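Local coordinates for putative exported protein (Bordetella parapertussis, PDB 3OCJ) that is of unknown function but carries a Rossmann-like methyltransferase domain, so may be an S-adenosylmethionine-dependent methyltransferase, and holds a bound palmitic acid, at residues V75-G80 against V90-L95; N67-H72 against C127-E132; L99-R104 against R294-V299. All coordinates share one frame; numbering follows the deposited sequence.

Contact 1. Residues V75-G80 against V90-L95. With PLM (palmitic acid), chain D.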
loop_
_atom_site.group_PDB
_atom_site.type_symbol
_atom_site.label_atom_id
_atom_site.label_comp_id
_atom_site.label_asym_id
_atom_site.label_seq_id
_atom_site.Cartn_x
_atom_site.Cartn_y
_atom_site.Cartn_z
ATOM N N VAL A 75 -6.623 3.145 -4.670
ATOM C CA VAL A 75 -7.358 2.183 -3.865
ATOM C C VAL A 75 -8.869 2.427 -3.848
ATOM O O VAL A 75 -9.650 1.481 -3.859
ATOM C CB VAL A 75 -6.809 2.101 -2.424
ATOM C CG1 VAL A 75 -7.689 1.204 -1.591
ATOM C CG2 VAL A 75 -5.385 1.572 -2.430
ATOM N N THR A 76 -9.282 3.691 -3.842
ATOM C CA THR A 76 -10.700 4.022 -3.769
ATOM C C THR A 76 -11.379 4.154 -5.138
ATOM O O THR A 76 -12.588 4.383 -5.222
ATOM C CB THR A 76 -10.953 5.302 -2.951
ATOM O OG1 THR A 76 -10.408 6.434 -3.634
ATOM C CG2 THR A 76 -10.307 5.190 -1.577
ATOM N N HIS A 77 -10.596 4.012 -6.202
ATOM C CA HIS A 77 -11.155 4.033 -7.552
ATOM C C HIS A 77 -12.316 3.047 -7.696
ATOM O O HIS A 77 -12.188 1.861 -7.401
ATOM C CB HIS A 77 -10.075 3.731 -8.597
ATOM C CG HIS A 77 -10.609 3.581 -9.990
ATOM N ND1 HIS A 77 -10.975 4.657 -10.768
ATOM C CD2 HIS A 77 -10.840 2.477 -10.739
ATOM C CE1 HIS A 77 -11.418 4.222 -11.935
ATOM N NE2 HIS A 77 -11.336 2.905 -11.948
ATOM N N GLN A 78 -13.454 3.546 -8.161
ATOM C CA GLN A 78 -14.590 2.687 -8.463
ATOM C C GLN A 78 -14.515 2.265 -9.927
ATOM O O GLN A 78 -14.478 3.107 -10.815
ATOM C CB GLN A 78 -15.896 3.428 -8.176
ATOM C CG GLN A 78 -16.025 3.898 -6.732
ATOM C CD GLN A 78 -17.404 4.440 -6.406
ATOM O OE1 GLN A 78 -18.375 4.163 -7.111
ATOM N NE2 GLN A 78 -17.496 5.215 -5.331
ATOM N N PRO A 79 -14.460 0.953 -10.185
ATOM C CA PRO A 79 -14.334 0.491 -11.573
ATOM C C PRO A 79 -15.400 1.074 -12.505
ATOM O O PRO A 79 -16.593 1.079 -12.190
ATOM C CB PRO A 79 -14.481 -1.025 -11.445
ATOM C CG PRO A 79 -13.962 -1.320 -10.067
ATOM C CD PRO A 79 -14.426 -0.164 -9.225
ATOM N N GLY A 80 -14.949 1.586 -13.644
ATOM C CA GLY A 80 -15.826 2.207 -14.620
ATOM C C GLY A 80 -15.951 3.712 -14.475
ATOM O O GLY A 80 -16.412 4.393 -15.392
ATOM N N VAL A 90 -7.107 0.071 -17.914
ATOM C CA VAL A 90 -6.686 -1.320 -17.759
ATOM C C VAL A 90 -5.719 -1.456 -16.586
ATOM O O VAL A 90 -5.831 -2.377 -15.768
ATOM C CB VAL A 90 -6.039 -1.873 -19.038
ATOM C CG1 VAL A 90 -5.500 -3.278 -18.788
ATOM C CG2 VAL A 90 -7.056 -1.893 -20.172
ATOM N N PHE A 91 -4.770 -0.532 -16.483
ATOM C CA PHE A 91 -3.838 -0.542 -15.355
ATOM C C PHE A 91 -4.562 -0.384 -14.012
ATOM O O PHE A 91 -4.251 -1.079 -13.037
ATOM C CB PHE A 91 -2.782 0.557 -15.504
ATOM C CG PHE A 91 -1.919 0.425 -16.738
ATOM C CD1 PHE A 91 -1.659 -0.816 -17.294
ATOM C CD2 PHE A 91 -1.338 1.550 -17.314
ATOM C CE1 PHE A 91 -0.854 -0.936 -18.418
ATOM C CE2 PHE A 91 -0.533 1.441 -18.438
ATOM C CZ PHE A 91 -0.290 0.195 -18.989
ATOM N N TYR A 92 -5.529 0.527 -13.957
ATOM C CA TYR A 92 -6.303 0.771 -12.740
ATOM C C TYR A 92 -7.235 -0.382 -12.368
ATOM O O TYR A 92 -7.597 -0.529 -11.206
ATOM C CB TYR A 92 -7.193 2.005 -12.901
ATOM C CG TYR A 92 -6.625 3.343 -12.471
ATOM C CD1 TYR A 92 -5.674 4.002 -13.238
ATOM C CD2 TYR A 92 -7.110 3.986 -11.334
ATOM C CE1 TYR A 92 -5.189 5.245 -12.857
ATOM C CE2 TYR A 92 -6.628 5.222 -10.948
ATOM C CZ TYR A 92 -5.671 5.846 -11.716
ATOM O OH TYR A 92 -5.194 7.089 -11.337
ATOM N N GLU A 93 -7.672 -1.167 -13.356
ATOM C CA GLU A 93 -8.779 -2.099 -13.127
ATOM C C GLU A 93 -8.473 -3.572 -13.326
ATOM O O GLU A 93 -9.253 -4.427 -12.885
ATOM C CB GLU A 93 -9.996 -1.700 -13.975
ATOM C CG GLU A 93 -10.591 -0.377 -13.541
ATOM C CD GLU A 93 -11.770 0.067 -14.377
ATOM O OE1 GLU A 93 -12.232 -0.704 -15.259
ATOM O OE2 GLU A 93 -12.254 1.190 -14.116
ATOM N N ARG A 94 -7.372 -3.894 -13.983
ATOM C CA ARG A 94 -7.119 -5.288 -14.335
ATOM C C ARG A 94 -5.838 -5.901 -13.766
ATOM O O ARG A 94 -5.727 -7.123 -13.674
ATOM C CB ARG A 94 -7.179 -5.476 -15.847
ATOM C CG ARG A 94 -8.535 -5.106 -16.423
ATOM C CD ARG A 94 -8.564 -5.247 -17.927
ATOM N NE ARG A 94 -8.357 -6.625 -18.357
ATOM C CZ ARG A 94 -8.213 -6.990 -19.626
ATOM N NH1 ARG A 94 -8.250 -6.077 -20.588
ATOM N NH2 ARG A 94 -8.028 -8.266 -19.935
ATOM N N LEU A 95 -4.864 -5.085 -13.380
ATOM C CA LEU A 95 -3.620 -5.656 -12.876
ATOM C C LEU A 95 -3.898 -6.445 -11.602
ATOM O O LEU A 95 -4.542 -5.940 -10.690
ATOM C CB LEU A 95 -2.581 -4.566 -12.625
ATOM C CG LEU A 95 -2.218 -3.735 -13.857
ATOM C CD1 LEU A 95 -1.181 -2.687 -13.467
ATOM C CD2 LEU A 95 -1.696 -4.614 -14.987
HETATM C C1 PLM D . 1.912 0.649 -1.777
HETATM O O1 PLM D . 0.847 0.498 -1.143
HETATM O O2 PLM D . 2.621 1.644 -1.513
HETATM C C2 PLM D . 2.362 -0.324 -2.852
HETATM C C3 PLM D . 1.286 -1.336 -3.250
HETATM C C4 PLM D . 1.759 -2.056 -4.513
HETATM C C5 PLM D . 0.897 -3.252 -4.895
HETATM C C6 PLM D . -0.512 -2.844 -5.315
HETATM C C7 PLM D . -0.541 -1.577 -6.161
HETATM C C8 PLM D . 0.110 -1.741 -7.531
HETATM C C9 PLM D . -0.033 -0.417 -8.275
HETATM C CA PLM D . 0.150 -0.554 -9.779
HETATM C CB PLM D . -0.557 0.601 -10.479
HETATM C CC PLM D . -0.063 0.799 -11.903
HETATM C CD PLM D . -0.762 1.989 -12.545
HETATM C CE PLM D . -0.135 2.280 -13.904
HETATM C CF PLM D . -0.447 3.692 -14.375
HETATM C CG PLM D . -1.938 3.937 -14.537
#

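Contact 2. Residues N67-H72 against C127-E132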
loop_
_atom_site.group_PDB
_atom_site.type_symbol
_atom_site.label_atom_id
_atom_site.label_comp_id
_atom_site.label_asym_id
_atom_site.label_seq_id
_atom_site.Cartn_x
_atom_site.Cartn_y
_atom_site.Cartn_z
ATOM N N ASN A 67 2.562 7.279 -3.128
ATOM C CA ASN A 67 2.464 8.182 -1.992
ATOM C C ASN A 67 1.030 8.196 -1.480
ATOM O O ASN A 67 0.181 7.406 -1.928
ATOM C CB ASN A 67 2.903 9.597 -2.368
ATOM C CG ASN A 67 2.003 10.229 -3.402
ATOM O OD1 ASN A 67 1.191 9.552 -4.029
ATOM N ND2 ASN A 67 2.156 11.527 -3.604
ATOM N N ALA A 68 0.744 9.119 -0.572
ATOM C CA ALA A 68 -0.579 9.161 0.046
ATOM C C ALA A 68 -1.655 9.438 -0.998
ATOM O O ALA A 68 -2.687 8.761 -1.037
ATOM C CB ALA A 68 -0.626 10.212 1.143
ATOM N N GLU A 69 -1.411 10.439 -1.840
ATOM C CA GLU A 69 -2.395 10.812 -2.849
ATOM C C GLU A 69 -2.715 9.643 -3.762
ATOM O O GLU A 69 -3.882 9.303 -3.966
ATOM C CB GLU A 69 -1.928 11.996 -3.691
ATOM C CG GLU A 69 -2.869 12.251 -4.864
ATOM C CD GLU A 69 -2.615 13.559 -5.585
ATOM O OE1 GLU A 69 -1.580 14.211 -5.322
ATOM O OE2 GLU A 69 -3.467 13.927 -6.420
ATOM N N TRP A 70 -1.683 9.023 -4.326
ATOM C CA TRP A 70 -1.921 7.975 -5.308
ATOM C C TRP A 70 -2.406 6.653 -4.718
ATOM O O TRP A 70 -3.170 5.924 -5.360
ATOM C CB TRP A 70 -0.722 7.822 -6.253
ATOM C CG TRP A 70 -0.622 9.017 -7.118
ATOM C CD1 TRP A 70 0.351 9.966 -7.099
ATOM C CD2 TRP A 70 -1.591 9.451 -8.077
ATOM N NE1 TRP A 70 0.067 10.956 -8.011
ATOM C CE2 TRP A 70 -1.123 10.660 -8.626
ATOM C CE3 TRP A 70 -2.803 8.923 -8.539
ATOM C CZ2 TRP A 70 -1.818 11.354 -9.616
ATOM C CZ3 TRP A 70 -3.497 9.616 -9.522
ATOM C CH2 TRP A 70 -3.003 10.818 -10.047
ATOM N N THR A 71 -1.998 6.344 -3.491
ATOM C CA THR A 71 -2.598 5.215 -2.799
ATOM C C THR A 71 -4.106 5.428 -2.657
ATOM O O THR A 71 -4.907 4.541 -2.981
ATOM C CB THR A 71 -1.992 4.999 -1.399
ATOM O OG1 THR A 71 -0.595 4.735 -1.524
ATOM C CG2 THR A 71 -2.650 3.806 -0.725
ATOM N N HIS A 72 -4.495 6.609 -2.191
ATOM C CA HIS A 72 -5.911 6.894 -2.025
ATOM C C HIS A 72 -6.652 6.787 -3.353
ATOM O O HIS A 72 -7.665 6.095 -3.459
ATOM C CB HIS A 72 -6.132 8.282 -1.437
ATOM C CG HIS A 72 -7.572 8.683 -1.393
ATOM N ND1 HIS A 72 -8.438 8.246 -0.412
ATOM C CD2 HIS A 72 -8.306 9.458 -2.225
ATOM C CE1 HIS A 72 -9.641 8.742 -0.639
ATOM N NE2 HIS A 72 -9.590 9.482 -1.731
ATOM N N CYS A 127 -0.173 7.231 7.909
ATOM C CA CYS A 127 -1.605 7.444 7.748
ATOM C C CYS A 127 -2.052 7.799 6.338
ATOM O O CYS A 127 -3.206 7.554 5.976
ATOM C CB CYS A 127 -2.136 8.480 8.745
ATOM S SG CYS A 127 -1.488 10.144 8.526
ATOM N N GLY A 128 -1.149 8.362 5.540
ATOM C CA GLY A 128 -1.541 8.877 4.238
ATOM C C GLY A 128 -2.736 9.803 4.398
ATOM O O GLY A 128 -2.781 10.619 5.322
ATOM N N TRP A 129 -3.718 9.673 3.510
ATOM C CA TRP A 129 -4.925 10.498 3.587
ATOM C C TRP A 129 -5.980 9.911 4.528
ATOM O O TRP A 129 -7.076 10.456 4.641
ATOM C CB TRP A 129 -5.539 10.703 2.196
ATOM C CG TRP A 129 -4.768 11.652 1.328
ATOM C CD1 TRP A 129 -3.564 12.225 1.605
ATOM C CD2 TRP A 129 -5.154 12.136 0.034
ATOM N NE1 TRP A 129 -3.174 13.044 0.567
ATOM C CE2 TRP A 129 -4.135 13.003 -0.410
ATOM C CE3 TRP A 129 -6.267 11.927 -0.784
ATOM C CZ2 TRP A 129 -4.193 13.660 -1.639
ATOM C CZ3 TRP A 129 -6.323 12.581 -2.008
ATOM C CH2 TRP A 129 -5.292 13.437 -2.419
HETATM N N MSE A 130 -5.650 8.796 5.180
HETATM C CA MSE A 130 -6.539 8.161 6.169
HETATM C C MSE A 130 -7.832 7.608 5.569
HETATM O O MSE A 130 -8.883 7.602 6.218
HETATM C CB MSE A 130 -6.832 9.127 7.326
HETATM C CG MSE A 130 -5.595 9.417 8.160
HETATM SE SE MSE A 130 -5.856 10.711 9.582
HETATM C CE MSE A 130 -7.432 10.007 10.271
ATOM N N SER A 131 -7.730 7.114 4.336
ATOM C CA SER A 131 -8.880 6.642 3.569
ATOM C C SER A 131 -9.681 5.580 4.313
ATOM O O SER A 131 -10.916 5.596 4.321
ATOM C CB SER A 131 -8.411 6.078 2.225
ATOM O OG SER A 131 -7.364 6.865 1.672
ATOM N N GLU A 132 -8.974 4.645 4.930
ATOM C CA GLU A 132 -9.635 3.535 5.597
ATOM C C GLU A 132 -10.364 4.004 6.862
ATOM O O GLU A 132 -11.502 3.627 7.095
ATOM C CB GLU A 132 -8.657 2.380 5.875
ATOM C CG GLU A 132 -7.629 2.615 6.974
ATOM C CD GLU A 132 -6.480 3.528 6.563
ATOM O OE1 GLU A 132 -6.554 4.152 5.483
ATOM O OE2 GLU A 132 -5.495 3.619 7.331
HETATM O O HOH W 1 -3.514 7.744 1.423
#

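Contact 3. Residues L99-R104 against R294-V299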
loop_
_atom_site.group_PDB
_atom_site.type_symbol
_atom_site.label_atom_id
_atom_site.label_comp_id
_atom_site.label_asym_id
_atom_site.label_seq_id
_atom_site.Cartn_x
_atom_site.Cartn_y
_atom_site.Cartn_z
ATOM N N LEU A 99 -5.992 -5.229 -8.112
ATOM C CA LEU A 99 -7.200 -5.873 -7.624
ATOM C C LEU A 99 -6.984 -6.318 -6.184
ATOM O O LEU A 99 -7.855 -6.136 -5.338
ATOM C CB LEU A 99 -7.553 -7.069 -8.503
ATOM C CG LEU A 99 -8.007 -6.714 -9.922
ATOM C CD1 LEU A 99 -8.043 -7.953 -10.804
ATOM C CD2 LEU A 99 -9.376 -6.054 -9.883
ATOM N N ALA A 100 -5.802 -6.861 -5.904
ATOM C CA ALA A 100 -5.475 -7.354 -4.568
ATOM C C ALA A 100 -5.437 -6.237 -3.516
ATOM O O ALA A 100 -5.929 -6.416 -2.408
ATOM C CB ALA A 100 -4.170 -8.113 -4.593
ATOM N N THR A 101 -4.848 -5.086 -3.840
ATOM C CA THR A 101 -4.823 -4.027 -2.837
ATOM C C THR A 101 -6.214 -3.466 -2.564
ATOM O O THR A 101 -6.479 -3.021 -1.454
ATOM C CB THR A 101 -3.783 -2.914 -3.135
ATOM O OG1 THR A 101 -3.554 -2.162 -1.939
ATOM C CG2 THR A 101 -4.266 -1.972 -4.236
ATOM N N ARG A 102 -7.117 -3.478 -3.554
ATOM C CA ARG A 102 -8.497 -3.060 -3.273
ATOM C C ARG A 102 -9.222 -4.069 -2.394
ATOM O O ARG A 102 -10.016 -3.695 -1.524
ATOM C CB ARG A 102 -9.309 -2.793 -4.547
ATOM C CG ARG A 102 -8.755 -1.656 -5.338
ATOM C CD ARG A 102 -9.802 -0.946 -6.187
ATOM N NE ARG A 102 -9.101 0.034 -6.986
ATOM C CZ ARG A 102 -8.736 -0.162 -8.244
ATOM N NH1 ARG A 102 -9.070 -1.290 -8.868
ATOM N NH2 ARG A 102 -8.062 0.782 -8.882
ATOM N N GLU A 103 -8.961 -5.357 -2.617
ATOM C CA GLU A 103 -9.514 -6.384 -1.738
ATOM C C GLU A 103 -8.966 -6.199 -0.330
ATOM O O GLU A 103 -9.711 -6.260 0.645
ATOM C CB GLU A 103 -9.165 -7.778 -2.243
ATOM C CG GLU A 103 -9.863 -8.205 -3.520
ATOM C CD GLU A 103 -9.385 -9.566 -3.957
ATOM O OE1 GLU A 103 -9.707 -10.537 -3.249
ATOM O OE2 GLU A 103 -8.684 -9.649 -4.979
ATOM N N ARG A 104 -7.659 -5.975 -0.234
ATOM C CA ARG A 104 -7.001 -5.736 1.045
ATOM C C ARG A 104 -7.633 -4.550 1.769
ATOM O O ARG A 104 -7.911 -4.629 2.954
ATOM C CB ARG A 104 -5.512 -5.507 0.819
ATOM C CG ARG A 104 -4.746 -5.084 2.076
ATOM C CD ARG A 104 -3.511 -4.201 1.744
ATOM N NE ARG A 104 -3.898 -3.028 0.948
ATOM C CZ ARG A 104 -4.459 -1.929 1.447
ATOM N NH1 ARG A 104 -4.694 -1.810 2.747
ATOM N NH2 ARG A 104 -4.803 -0.937 0.624
ATOM N N ARG A 294 -4.284 -14.352 -3.078
ATOM C CA ARG A 294 -3.271 -14.375 -2.003
ATOM C C ARG A 294 -2.031 -13.557 -2.333
ATOM O O ARG A 294 -0.933 -13.872 -1.872
ATOM C CB ARG A 294 -2.862 -15.804 -1.603
ATOM C CG ARG A 294 -3.946 -16.656 -0.897
ATOM C CD ARG A 294 -4.830 -17.382 -1.883
ATOM N NE ARG A 294 -5.641 -18.400 -1.195
ATOM C CZ ARG A 294 -6.875 -18.203 -0.737
ATOM N NH1 ARG A 294 -7.474 -17.034 -0.876
ATOM N NH2 ARG A 294 -7.515 -19.200 -0.127
ATOM N N LEU A 295 -2.235 -12.490 -3.099
ATOM C CA LEU A 295 -1.165 -11.549 -3.443
ATOM C C LEU A 295 -0.866 -10.545 -2.333
ATOM O O LEU A 295 0.257 -10.038 -2.240
ATOM C CB LEU A 295 -1.542 -10.759 -4.692
ATOM C CG LEU A 295 -2.120 -11.595 -5.841
ATOM C CD1 LEU A 295 -2.537 -10.707 -7.017
ATOM C CD2 LEU A 295 -1.160 -12.680 -6.306
ATOM N N PHE A 296 -1.862 -10.211 -1.524
ATOM C CA PHE A 296 -1.712 -9.093 -0.596
ATOM C C PHE A 296 -2.566 -9.327 0.646
ATOM O O PHE A 296 -3.540 -8.604 0.881
ATOM C CB PHE A 296 -2.130 -7.787 -1.293
ATOM C CG PHE A 296 -1.451 -6.530 -0.768
ATOM C CD1 PHE A 296 -0.745 -6.500 0.434
ATOM C CD2 PHE A 296 -1.528 -5.368 -1.527
ATOM C CE1 PHE A 296 -0.122 -5.303 0.867
ATOM C CE2 PHE A 296 -0.926 -4.185 -1.110
ATOM C CZ PHE A 296 -0.213 -4.155 0.085
ATOM N N PRO A 297 -2.186 -10.315 1.472
ATOM C CA PRO A 297 -2.993 -10.589 2.661
ATOM C C PRO A 297 -2.961 -9.467 3.685
ATOM O O PRO A 297 -2.006 -8.687 3.797
ATOM C CB PRO A 297 -2.341 -11.840 3.262
ATOM C CG PRO A 297 -1.557 -12.472 2.136
ATOM C CD PRO A 297 -1.106 -11.301 1.282
ATOM N N THR A 298 -4.040 -9.432 4.458
ATOM C CA THR A 298 -4.188 -8.597 5.636
ATOM C C THR A 298 -3.919 -9.495 6.831
ATOM O O THR A 298 -4.277 -10.678 6.816
ATOM C CB THR A 298 -5.613 -8.051 5.676
ATOM O OG1 THR A 298 -5.814 -7.182 4.554
ATOM C CG2 THR A 298 -5.942 -7.308 6.977
ATOM N N VAL A 299 -3.287 -8.951 7.859
ATOM C CA VAL A 299 -3.102 -9.684 9.100
ATOM C C VAL A 299 -3.543 -8.839 10.287
ATOM O O VAL A 299 -3.222 -7.644 10.376
ATOM C CB VAL A 299 -1.646 -10.177 9.268
ATOM C CG1 VAL A 299 -0.636 -9.001 9.229
ATOM C CG2 VAL A 299 -1.487 -10.993 10.557
#

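Contact 1. Residues V75-G80 against V90-L95
H77 and G80 share one carboxylate oxygen of E93. NE2 of H77 gives the first hydrogen bond to E93 OE2, 2.9 Å long and nearly straight at 175°; the oxygen lies in the imidazole plane and accepts on its anti lone pair. The second comes from the backbone N of G80 to E93 OE2 at 2.8 Å, and this donor stands above the carboxylate plane. With a salt bridge from R89, three interactions converge on this oxygen, a setting likely to favour the charged carboxylate. The E93 chain, extended beyond CG, carries its carboxylate to residues 77-80. Two consecutive helices, 68-76 and 86-94, are joined by a loop whose first residues, 77-80, pack against the last part of the second, both ahead of the first strand of the methyltransferase sheet. Aromatic packing is the other component. The edge of Y92 points at one face of H77 in a T-shaped pair, with CD2 of Y92 3.8 Å from CG of H77 and the ring planes at 63°. Helix 86-94 also meets the palmitic acid tail, where F91 CB is 3.5 Å from its CE and Y92 CE1 is 3.9 Å from its terminal CG.

Contact 2. Residues N67-H72 against C127-E132
One face of the W129 indole lies on the backbone of A68 and E69: the CA of E69 makes a CH-pi contact, 3.8 Å from the centroid of the six-membered ring and 22° off its normal. The imidazole of H72 meets the same indole obliquely, its CD2 3.5 Å from W129 CE3 and the two planes 41° apart. At the edge of the H72 ring, near its plane, sits S131. CG of H72 stands anti to its backbone N (chi1 173°), which swings the imidazole toward W129 and S131. The 127-132 segment follows strand 121-124, at the place where methyltransferases with a Rossmann-like fold carry the glycine-rich cofactor loop; here it makes a type II' turn from C127 to M130, with G128 at positive phi. G128 N is also hydrogen-bonded to D150, at the end of the next strand, 145-150, an arrangement consistent with that loop.

Helix 68-76 presses on this turn with its first residues. The methyl of A68 packs unusually tightly on the glycine, CB to G128 CA 3.5 Å, and also touches the pyrrole side of the indole, 3.6 Å from W129 CD1. The E69 side chain runs alongside the indole in the same direction, with CB 3.5 Å from W129 CZ2 and CG near CH2, while its carboxylate goes on to a salt bridge with R73. H72 and S131 supply the one direct polar link, ND1 to OG at 2.7 Å, with either atom able to donate. Helix 153-163 flanks the site, L162 touching both H72 and W129. A water bridges the backbones, donating to A68 O and accepting from W129 N, 2.8 Å each.

Contact 3. Residues L99-R104 against R294-V299
R104 reaches from helix 96-115 across F296 and T298, which lead into and begin strand 298-302. That strand is the antiparallel one of the Rossmann-like methyltransferase sheet, inserted between 221-226 and 286-289, so the contact fastens helix 96-115, which precedes strand 121-124 in the chain, to the chain's last strand. Starting at the backbone, CB of R104 packs 3.7 Å from the carbonyl oxygen of F296. CG comes next, 3.4 Å from OG1 of T298. CD then sits over the centre of the phenyl ring, a CH-pi contact 3.6 Å from the F296 centroid and only 8° off the normal. The chain bends at chi3 (55°), which puts NE over the CE2-CZ rim of the ring and in position to turn back on its own helix. There NE and NH2 hold T101 OG1 side-on in the guanidinium plane, at 3.0 and 3.1 Å, one turn earlier. The charge lies too far over the F296 ring for more than a weak cation-pi attraction, whereas F108 gives R104 a second aromatic partner.

A100 supplies the apolar part, pointing its methyl at L295 and F296 and touching CB of each. D291 bonds the backbone of both, OD2 to L295 N and OD1 to F296 N. T101 runs alongside the phenyl ring, and the OG1 gripped by R104 also lies 3.4 Å from F296 CE2.

Contacts 1 and 2 are surface contacts, and both use helix 68-76, contact 2 its first turns and contact 1 its last residues and the following loop; Y92 of contact 1 packs on W70 of that helix. Contact 3, wholly buried, holds helix 96-115, the next after helix 86-94, and R102 ties the two by bonding Y92 O. The chemistry follows the setting: a shared carboxylate in contact 1, an indole on a helix plus a bridging water in contact 2, and aliphatic and CH-pi packing with the R104-T101 bonds inside one helix in contact 3. Palmitic acid touches the helices of contacts 1 and 3 but stays about 10 Å from the A68 side chain of contact 2.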